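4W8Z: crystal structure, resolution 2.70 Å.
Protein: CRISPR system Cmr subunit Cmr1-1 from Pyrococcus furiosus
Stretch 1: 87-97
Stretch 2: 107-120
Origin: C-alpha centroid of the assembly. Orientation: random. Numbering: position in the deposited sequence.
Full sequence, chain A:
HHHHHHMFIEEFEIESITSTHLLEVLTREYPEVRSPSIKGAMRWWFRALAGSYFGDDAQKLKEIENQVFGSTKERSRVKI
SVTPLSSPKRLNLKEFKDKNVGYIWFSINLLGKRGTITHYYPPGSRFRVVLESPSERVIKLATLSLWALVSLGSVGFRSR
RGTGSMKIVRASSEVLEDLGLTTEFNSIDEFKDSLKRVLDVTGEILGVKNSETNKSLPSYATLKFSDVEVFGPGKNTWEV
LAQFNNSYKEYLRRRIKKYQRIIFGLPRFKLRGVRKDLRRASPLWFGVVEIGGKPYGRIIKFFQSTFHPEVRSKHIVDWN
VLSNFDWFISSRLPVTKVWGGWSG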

ATOM      1  N   SER A  87      -0.975  19.456 -12.873  1.00 96.55           N
ATOM      2  CA  SER A  87      -2.358  19.475 -13.324  1.00107.74           C
ATOM      3  C   SER A  87      -2.742  18.093 -13.839  1.00100.62           C
ATOM      4  O   SER A  87      -1.927  17.414 -14.470  1.00 98.30           O
ATOM      5  CB  SER A  87      -2.558  20.532 -14.411  1.00114.71           C
ATOM      6  OG  SER A  87      -1.660  20.326 -15.489  1.00121.50           O
ATOM      7  N   PRO A  88      -3.979  17.663 -13.550  1.00 91.01           N
ATOM      8  CA  PRO A  88      -4.466  16.384 -14.076  1.00 89.40           C
ATOM      9  C   PRO A  88      -4.389  16.357 -15.595  1.00 98.24           C
ATOM     10  O   PRO A  88      -4.581  17.396 -16.222  1.00109.65           O
ATOM     11  CB  PRO A  88      -5.914  16.333 -13.591  1.00 91.94           C
ATOM     12  CG  PRO A  88      -5.927  17.186 -12.365  1.00 94.54           C
ATOM     13  CD  PRO A  88      -4.946  18.291 -12.633  1.00 89.69           C
ATOM     14  N   LYS A  89      -4.103  15.196 -16.174  1.00103.81           N
ATOM     15  CA  LYS A  89      -3.943  15.082 -17.619  1.00 93.91           C
ATOM     16  C   LYS A  89      -5.028  14.198 -18.219  1.00 99.94           C
ATOM     17  O   LYS A  89      -5.668  13.427 -17.509  1.00 97.28           O
ATOM     18  CB  LYS A  89      -2.560  14.530 -17.963  1.00 90.98           C
ATOM     19  CG  LYS A  89      -1.401  15.334 -17.388  1.00 91.99           C
ATOM     20  CD  LYS A  89      -1.318  16.718 -18.008  1.00 90.54           C
ATOM     21  CE  LYS A  89      -0.016  17.412 -17.641  1.00 94.41           C
ATOM     22  NZ  LYS A  89       0.076  17.749 -16.194  1.00100.07           N
ATOM     23  N   ARG A  90      -5.229  14.319 -19.529  1.00117.90           N
ATOM     24  CA  ARG A  90      -6.272  13.575 -20.227  1.00118.36           C
ATOM     25  C   ARG A  90      -5.957  12.083 -20.257  1.00113.84           C
ATOM     26  O   ARG A  90      -4.815  11.686 -20.495  1.00111.84           O
ATOM     27  CB  ARG A  90      -6.441  14.108 -21.652  1.00126.92           C
ATOM     28  CG  ARG A  90      -7.789  13.801 -22.278  1.00139.51           C
ATOM     29  CD  ARG A  90      -8.918  14.399 -21.457  1.00145.43           C
ATOM     30  NE  ARG A  90     -10.206  14.284 -22.134  1.00148.58           N
ATOM     31  CZ  ARG A  90     -10.973  13.199 -22.105  1.00151.18           C
ATOM     32  NH1 ARG A  90     -12.130  13.187 -22.752  1.00149.29           N
ATOM     33  NH2 ARG A  90     -10.582  12.123 -21.431  1.00149.72           N
ATOM     34  N   LEU A  91      -6.972  11.261 -20.012  1.00114.77           N
ATOM     35  CA  LEU A  91      -6.793   9.814 -19.979  1.00102.64           C
ATOM     36  C   LEU A  91      -6.904   9.196 -21.370  1.00108.47           C
ATOM     37  O   LEU A  91      -7.904   9.379 -22.065  1.00115.45           O
ATOM     38  CB  LEU A  91      -7.815   9.169 -19.041  1.00 94.48           C
ATOM     39  CG  LEU A  91      -7.796   7.638 -18.976  1.00 90.60           C
ATOM     40  CD1 LEU A  91      -6.479   7.140 -18.401  1.00 91.47           C
ATOM     41  CD2 LEU A  91      -8.969   7.109 -18.169  1.00 88.02           C
ATOM     42  N   ASN A  92      -5.866   8.465 -21.764  1.00109.51           N
ATOM     43  CA  ASN A  92      -5.860   7.733 -23.026  1.00111.02           C
ATOM     44  C   ASN A  92      -6.274   6.277 -22.811  1.00109.72           C
ATOM     45  O   ASN A  92      -5.556   5.506 -22.176  1.00104.55           O
ATOM     46  CB  ASN A  92      -4.474   7.815 -23.673  1.00108.96           C
ATOM     47  CG  ASN A  92      -4.396   7.082 -25.001  1.00114.49           C
ATOM     48  OD1 ASN A  92      -5.411   6.671 -25.564  1.00121.55           O
ATOM     49  ND2 ASN A  92      -3.181   6.923 -25.513  1.00114.44           N
ATOM     50  N   LEU A  93      -7.433   5.905 -23.345  1.00107.51           N
ATOM     51  CA  LEU A  93      -7.984   4.572 -23.120  1.00109.64           C
ATOM     52  C   LEU A  93      -7.218   3.490 -23.881  1.00112.52           C
ATOM     53  O   LEU A  93      -7.364   2.299 -23.597  1.00105.41           O
ATOM     54  CB  LEU A  93      -9.464   4.540 -23.504  1.00104.90           C
ATOM     55  CG  LEU A  93     -10.361   5.409 -22.620  1.00108.06           C
ATOM     56  CD1 LEU A  93     -11.819   5.248 -23.006  1.00106.42           C
ATOM     57  CD2 LEU A  93     -10.150   5.073 -21.148  1.00105.71           C
ATOM     58  N   LYS A  94      -6.395   3.909 -24.838  1.00113.21           N
ATOM     59  CA  LYS A  94      -5.550   2.979 -25.578  1.00103.91           C
ATOM     60  C   LYS A  94      -4.443   2.422 -24.685  1.00108.63           C
ATOM     61  O   LYS A  94      -3.857   1.385 -24.986  1.00110.07           O
ATOM     62  CB  LYS A  94      -4.942   3.664 -26.805  1.00102.20           C
ATOM     63  N   GLU A  95      -4.183   3.114 -23.579  1.00109.14           N
ATOM     64  CA  GLU A  95      -3.079   2.784 -22.677  1.00113.41           C
ATOM     65  C   GLU A  95      -3.146   1.372 -22.089  1.00103.30           C
ATOM     66  O   GLU A  95      -2.115   0.743 -21.854  1.00100.56           O
ATOM     67  CB  GLU A  95      -3.024   3.810 -21.540  1.00112.82           C
ATOM     68  CG  GLU A  95      -1.917   3.575 -20.526  1.00108.01           C
ATOM     69  CD  GLU A  95      -1.165   4.847 -20.185  1.00110.63           C
ATOM     70  OE1 GLU A  95      -1.328   5.353 -19.053  1.00113.99           O
ATOM     71  OE2 GLU A  95      -0.408   5.337 -21.051  1.00106.34           O
ATOM     72  N   PHE A  96      -4.357   0.876 -21.864  1.00 99.07           N
ATOM     73  CA  PHE A  96      -4.537  -0.415 -21.208  1.00101.07           C
ATOM     74  C   PHE A  96      -4.071  -1.584 -22.078  1.00104.28           C
ATOM     75  O   PHE A  96      -3.317  -2.446 -21.620  1.00 94.43           O
ATOM     76  CB  PHE A  96      -6.002  -0.585 -20.797  1.00 97.55           C
ATOM     77  CG  PHE A  96      -6.469   0.454 -19.817  1.00 99.40           C
ATOM     78  CD1 PHE A  96      -6.311   0.261 -18.454  1.00 89.95           C
ATOM     79  CD2 PHE A  96      -7.035   1.640 -20.259  1.00106.86           C
ATOM     80  CE1 PHE A  96      -6.722   1.225 -17.549  1.00 89.14           C
ATOM     81  CE2 PHE A  96      -7.451   2.606 -19.358  1.00100.72           C
ATOM     82  CZ  PHE A  96      -7.292   2.398 -18.001  1.00 92.56           C
ATOM     83  N   LYS A  97      -4.509  -1.605 -23.333  1.00105.30           N
ATOM     84  CA  LYS A  97      -4.030  -2.610 -24.271  1.00103.17           C
ATOM     85  C   LYS A  97      -2.542  -2.391 -24.537  1.00110.63           C
ATOM     86  O   LYS A  97      -1.739  -3.322 -24.442  1.00103.61           O
ATOM     87  CB  LYS A  97      -4.826  -2.561 -25.578  1.00 98.94           C
ATOM     88  N   SER A 107     -10.883  -2.078 -13.598  1.00 71.35           N
ATOM     89  CA  SER A 107     -11.892  -1.170 -13.057  1.00 72.13           C
ATOM     90  C   SER A 107     -11.695   0.272 -13.523  1.00 71.33           C
ATOM     91  O   SER A 107     -12.662   1.001 -13.721  1.00 77.68           O
ATOM     92  CB  SER A 107     -11.890  -1.226 -11.524  1.00 72.12           C
ATOM     93  OG  SER A 107     -12.563  -2.379 -11.045  1.00 77.62           O
ATOM     94  N   ILE A 108     -10.443   0.678 -13.695  1.00 69.40           N
ATOM     95  CA  ILE A 108     -10.134   2.028 -14.144  1.00 70.99           C
ATOM     96  C   ILE A 108     -10.524   2.163 -15.608  1.00 76.77           C
ATOM     97  O   ILE A 108     -11.105   3.167 -16.026  1.00 80.66           O
ATOM     98  CB  ILE A 108      -8.638   2.356 -13.956  1.00 75.07           C
ATOM     99  CG1 ILE A 108      -8.237   2.189 -12.489  1.00 71.51           C
ATOM    100  CG2 ILE A 108      -8.333   3.765 -14.440  1.00 66.77           C
ATOM    101  CD1 ILE A 108      -6.754   2.311 -12.250  1.00 78.91           C
ATOM    102  N   ASN A 109     -10.216   1.125 -16.375  1.00 76.02           N
ATOM    103  CA  ASN A 109     -10.552   1.066 -17.789  1.00 80.70           C
ATOM    104  C   ASN A 109     -12.060   1.157 -18.017  1.00 83.55           C
ATOM    105  O   ASN A 109     -12.517   1.755 -18.991  1.00 87.31           O
ATOM    106  CB  ASN A 109      -9.996  -0.224 -18.394  1.00 87.40           C
ATOM    107  CG  ASN A 109     -10.026  -0.224 -19.906  1.00 91.53           C
ATOM    108  OD1 ASN A 109     -10.252   0.809 -20.534  1.00 97.74           O
ATOM    109  ND2 ASN A 109      -9.787  -1.387 -20.500  1.00100.56           N
ATOM    110  N   LEU A 110     -12.830   0.573 -17.102  1.00 82.29           N
ATOM    111  CA  LEU A 110     -14.281   0.561 -17.215  1.00 81.19           C
ATOM    112  C   LEU A 110     -14.873   1.930 -16.898  1.00 84.76           C
ATOM    113  O   LEU A 110     -15.778   2.397 -17.588  1.00 89.72           O
ATOM    114  CB  LEU A 110     -14.883  -0.503 -16.295  1.00 78.44           C
ATOM    115  CG  LEU A 110     -16.408  -0.632 -16.342  1.00 78.92           C
ATOM    116  CD1 LEU A 110     -16.882  -0.831 -17.769  1.00 76.41           C
ATOM    117  CD2 LEU A 110     -16.877  -1.770 -15.460  1.00 73.85           C
ATOM    118  N   LEU A 111     -14.369   2.565 -15.845  1.00 79.56           N
ATOM    119  CA  LEU A 111     -14.774   3.926 -15.516  1.00 83.62           C
ATOM    120  C   LEU A 111     -14.417   4.871 -16.656  1.00 91.69           C
ATOM    121  O   LEU A 111     -15.155   5.809 -16.953  1.00 85.28           O
ATOM    122  CB  LEU A 111     -14.114   4.389 -14.217  1.00 89.04           C
ATOM    123  CG  LEU A 111     -14.629   3.752 -12.926  1.00 86.38           C
ATOM    124  CD1 LEU A 111     -13.706   4.071 -11.763  1.00 82.26           C
ATOM    125  CD2 LEU A 111     -16.049   4.222 -12.630  1.00 80.14           C
ATOM    126  N   GLY A 112     -13.277   4.610 -17.291  1.00 91.73           N
ATOM    127  CA  GLY A 112     -12.826   5.397 -18.423  1.00 90.67           C
ATOM    128  C   GLY A 112     -13.802   5.367 -19.582  1.00 94.98           C
ATOM    129  O   GLY A 112     -14.187   6.414 -20.099  1.00100.46           O
ATOM    130  N   LYS A 113     -14.207   4.166 -19.986  1.00 95.91           N
ATOM    131  CA  LYS A 113     -15.133   4.004 -21.104  1.00 97.01           C
ATOM    132  C   LYS A 113     -16.507   4.603 -20.797  1.00101.49           C
ATOM    133  O   LYS A 113     -17.134   5.210 -21.663  1.00 99.06           O
ATOM    134  CB  LYS A 113     -15.283   2.527 -21.469  1.00 95.80           C
ATOM    135  CG  LYS A 113     -14.005   1.858 -21.946  1.00 96.92           C
ATOM    136  CD  LYS A 113     -14.212   0.358 -22.118  1.00100.60           C
ATOM    137  CE  LYS A 113     -12.902  -0.356 -22.431  1.00108.72           C
ATOM    138  NZ  LYS A 113     -13.054  -1.838 -22.396  1.00105.83           N
ATOM    139  N   ARG A 114     -16.969   4.430 -19.562  1.00 97.47           N
ATOM    140  CA  ARG A 114     -18.257   4.976 -19.141  1.00 91.59           C
ATOM    141  C   ARG A 114     -18.216   6.497 -18.990  1.00 88.71           C
ATOM    142  O   ARG A 114     -19.241   7.129 -18.744  1.00 97.21           O
ATOM    143  CB  ARG A 114     -18.704   4.351 -17.819  1.00 92.34           C
ATOM    144  CG  ARG A 114     -19.245   2.939 -17.911  1.00 97.56           C
ATOM    145  CD  ARG A 114     -20.179   2.676 -16.738  1.00109.29           C
ATOM    146  NE  ARG A 114     -19.693   3.311 -15.513  1.00112.98           N
ATOM    147  CZ  ARG A 114     -20.444   3.544 -14.438  1.00110.86           C
ATOM    148  NH1 ARG A 114     -21.725   3.198 -14.436  1.00113.71           N
ATOM    149  NH2 ARG A 114     -19.917   4.129 -13.370  1.00101.54           N
ATOM    150  N   GLY A 115     -17.028   7.078 -19.117  1.00 92.43           N
ATOM    151  CA  GLY A 115     -16.865   8.516 -18.997  1.00 87.52           C
ATOM    152  C   GLY A 115     -16.984   9.041 -17.577  1.00 94.01           C
ATOM    153  O   GLY A 115     -17.125  10.244 -17.368  1.00 91.71           O
ATOM    154  N   THR A 116     -16.920   8.146 -16.594  1.00 96.89           N
ATOM    155  CA  THR A 116     -17.017   8.549 -15.193  1.00 87.66           C
ATOM    156  C   THR A 116     -15.748   9.281 -14.743  1.00 92.44           C
ATOM    157  O   THR A 116     -15.791  10.131 -13.850  1.00 92.46           O
ATOM    158  CB  THR A 116     -17.281   7.335 -14.283  1.00 86.14           C
ATOM    159  OG1 THR A 116     -18.453   6.647 -14.739  1.00 92.21           O
ATOM    160  CG2 THR A 116     -17.498   7.771 -12.842  1.00 85.10           C
ATOM    161  N   ILE A 117     -14.620   8.956 -15.367  1.00 87.39           N
ATOM    162  CA  ILE A 117     -13.392   9.713 -15.146  1.00 91.96           C
ATOM    163  C   ILE A 117     -12.785  10.127 -16.484  1.00 93.96           C
ATOM    164  O   ILE A 117     -12.876   9.397 -17.472  1.00 91.05           O
ATOM    165  CB  ILE A 117     -12.352   8.915 -14.326  1.00 91.07           C
ATOM    166  CG1 ILE A 117     -11.928   7.645 -15.059  1.00 89.33           C
ATOM    167  CG2 ILE A 117     -12.897   8.569 -12.948  1.00 97.20           C
ATOM    168  CD1 ILE A 117     -10.956   6.794 -14.272  1.00 85.60           C
ATOM    169  N   THR A 118     -12.173  11.309 -16.510  1.00 89.55           N
ATOM    170  CA  THR A 118     -11.576  11.830 -17.734  1.00 90.43           C
ATOM    171  C   THR A 118     -10.107  12.186 -17.538  1.00 93.51           C
ATOM    172  O   THR A 118      -9.320  12.162 -18.487  1.00 90.65           O
ATOM    173  CB  THR A 118     -12.331  13.074 -18.245  1.00 92.22           C
ATOM    174  OG1 THR A 118     -12.667  13.922 -17.140  1.00 97.10           O
ATOM    175  CG2 THR A 118     -13.605  12.660 -18.958  1.00 90.66           C
ATOM    176  N   HIS A 119      -9.739  12.508 -16.303  1.00 97.62           N
ATOM    177  CA  HIS A 119      -8.362  12.876 -16.001  1.00 93.90           C
ATOM    178  C   HIS A 119      -7.763  12.042 -14.872  1.00 91.54           C
ATOM    179  O   HIS A 119      -8.481  11.475 -14.048  1.00 97.96           O
ATOM    180  CB  HIS A 119      -8.276  14.363 -15.650  1.00 94.99           C
ATOM    181  CG  HIS A 119      -8.751  15.269 -16.742  1.00103.96           C
ATOM    182  ND1 HIS A 119     -10.087  15.462 -17.019  1.00100.51           N
ATOM    183  CD2 HIS A 119      -8.067  16.034 -17.626  1.00105.48           C
ATOM    184  CE1 HIS A 119     -10.205  16.310 -18.027  1.00102.27           C
ATOM    185  NE2 HIS A 119      -8.996  16.671 -18.413  1.00102.54           N
ATOM    186  N   TYR A 120      -6.436  11.981 -14.849  1.00 86.20           N
ATOM    187  CA  TYR A 120      -5.702  11.281 -13.803  1.00 83.66           C
ATOM    188  C   TYR A 120      -4.379  11.995 -13.565  1.00 89.29           C
ATOM    189  O   TYR A 120      -4.089  13.002 -14.213  1.00 89.01           O
ATOM    190  CB  TYR A 120      -5.466   9.814 -14.181  1.00 78.51           C
ATOM    191  CG  TYR A 120      -4.423   9.592 -15.264  1.00 75.75           C
ATOM    192  CD1 TYR A 120      -4.586  10.110 -16.540  1.00 77.06           C
ATOM    193  CD2 TYR A 120      -3.285   8.838 -15.011  1.00 83.39           C
ATOM    194  CE1 TYR A 120      -3.634   9.901 -17.526  1.00 77.33           C
ATOM    195  CE2 TYR A 120      -2.338   8.619 -15.990  1.00 78.95           C
ATOM    196  CZ  TYR A 120      -2.513   9.152 -17.243  1.00 80.83           C
ATOM    197  OH  TYR A 120      -1.557   8.929 -18.207  1.00 83.33           O
TER

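The two stretches meet in a mixed contact, a short antiparallel strand pairing at one end and a mostly apolar patch packed against a helix at the other, together burying 768 Å² summed over both sides.

The strand register rests on backbone hydrogen bonds. Lys-89 and Tyr-120 form the hydrogen-bonded pair: Lys-89 N donates to Tyr-120 O at 2.9 Å (166°), and Tyr-120 N returns a bond to Lys-89 O at 3.1 Å (155°). Arg-90 and His-119 follow as the non-hydrogen-bonded pair, their CA atoms 4.8 Å apart, and Leu-91 N then reaches Thr-118 O at 2.9 Å. That same carbonyl also receives a weak bond from Arg-90 NH2 (3.2 Å, 128°), so Thr-118 O serves two donors.

Although the CA-to-CB bond of Arg-90 points away, its side chain folds back: CD lies over the face of the His-119 ring, 4.2 Å from the centroid and 28° off the normal, a CH-pi geometry. On the Tyr-120 ring, Leu-91 CD1 covers one face, 4.0 Å from Tyr-120 CD1, while Leu-91 CD2 approaches Ile-117 CG1 at 4.3 Å. Leu-91 thus links the strand pairing to this patch.

Beyond it, Asn-92 OD1 accepts from Lys-94 N at 3.0 Å, capping a type I turn that leads into the helix carrying Phe-96. Leu-93 CD2 sits 3.8 Å from Gly-112 CA; an ideal CB on this glycine would lie only 2.6 Å from Leu-93 CD2, so the bare backbone permits the close approach. Phe-96 packs against the other helix in two ways. Asn-109 CB stands over the ring face, 3.6 Å from the centroid and 7° off the normal, whereas Ile-108 CG2 meets the ring edge, 4.0 Å from Phe-96 CZ.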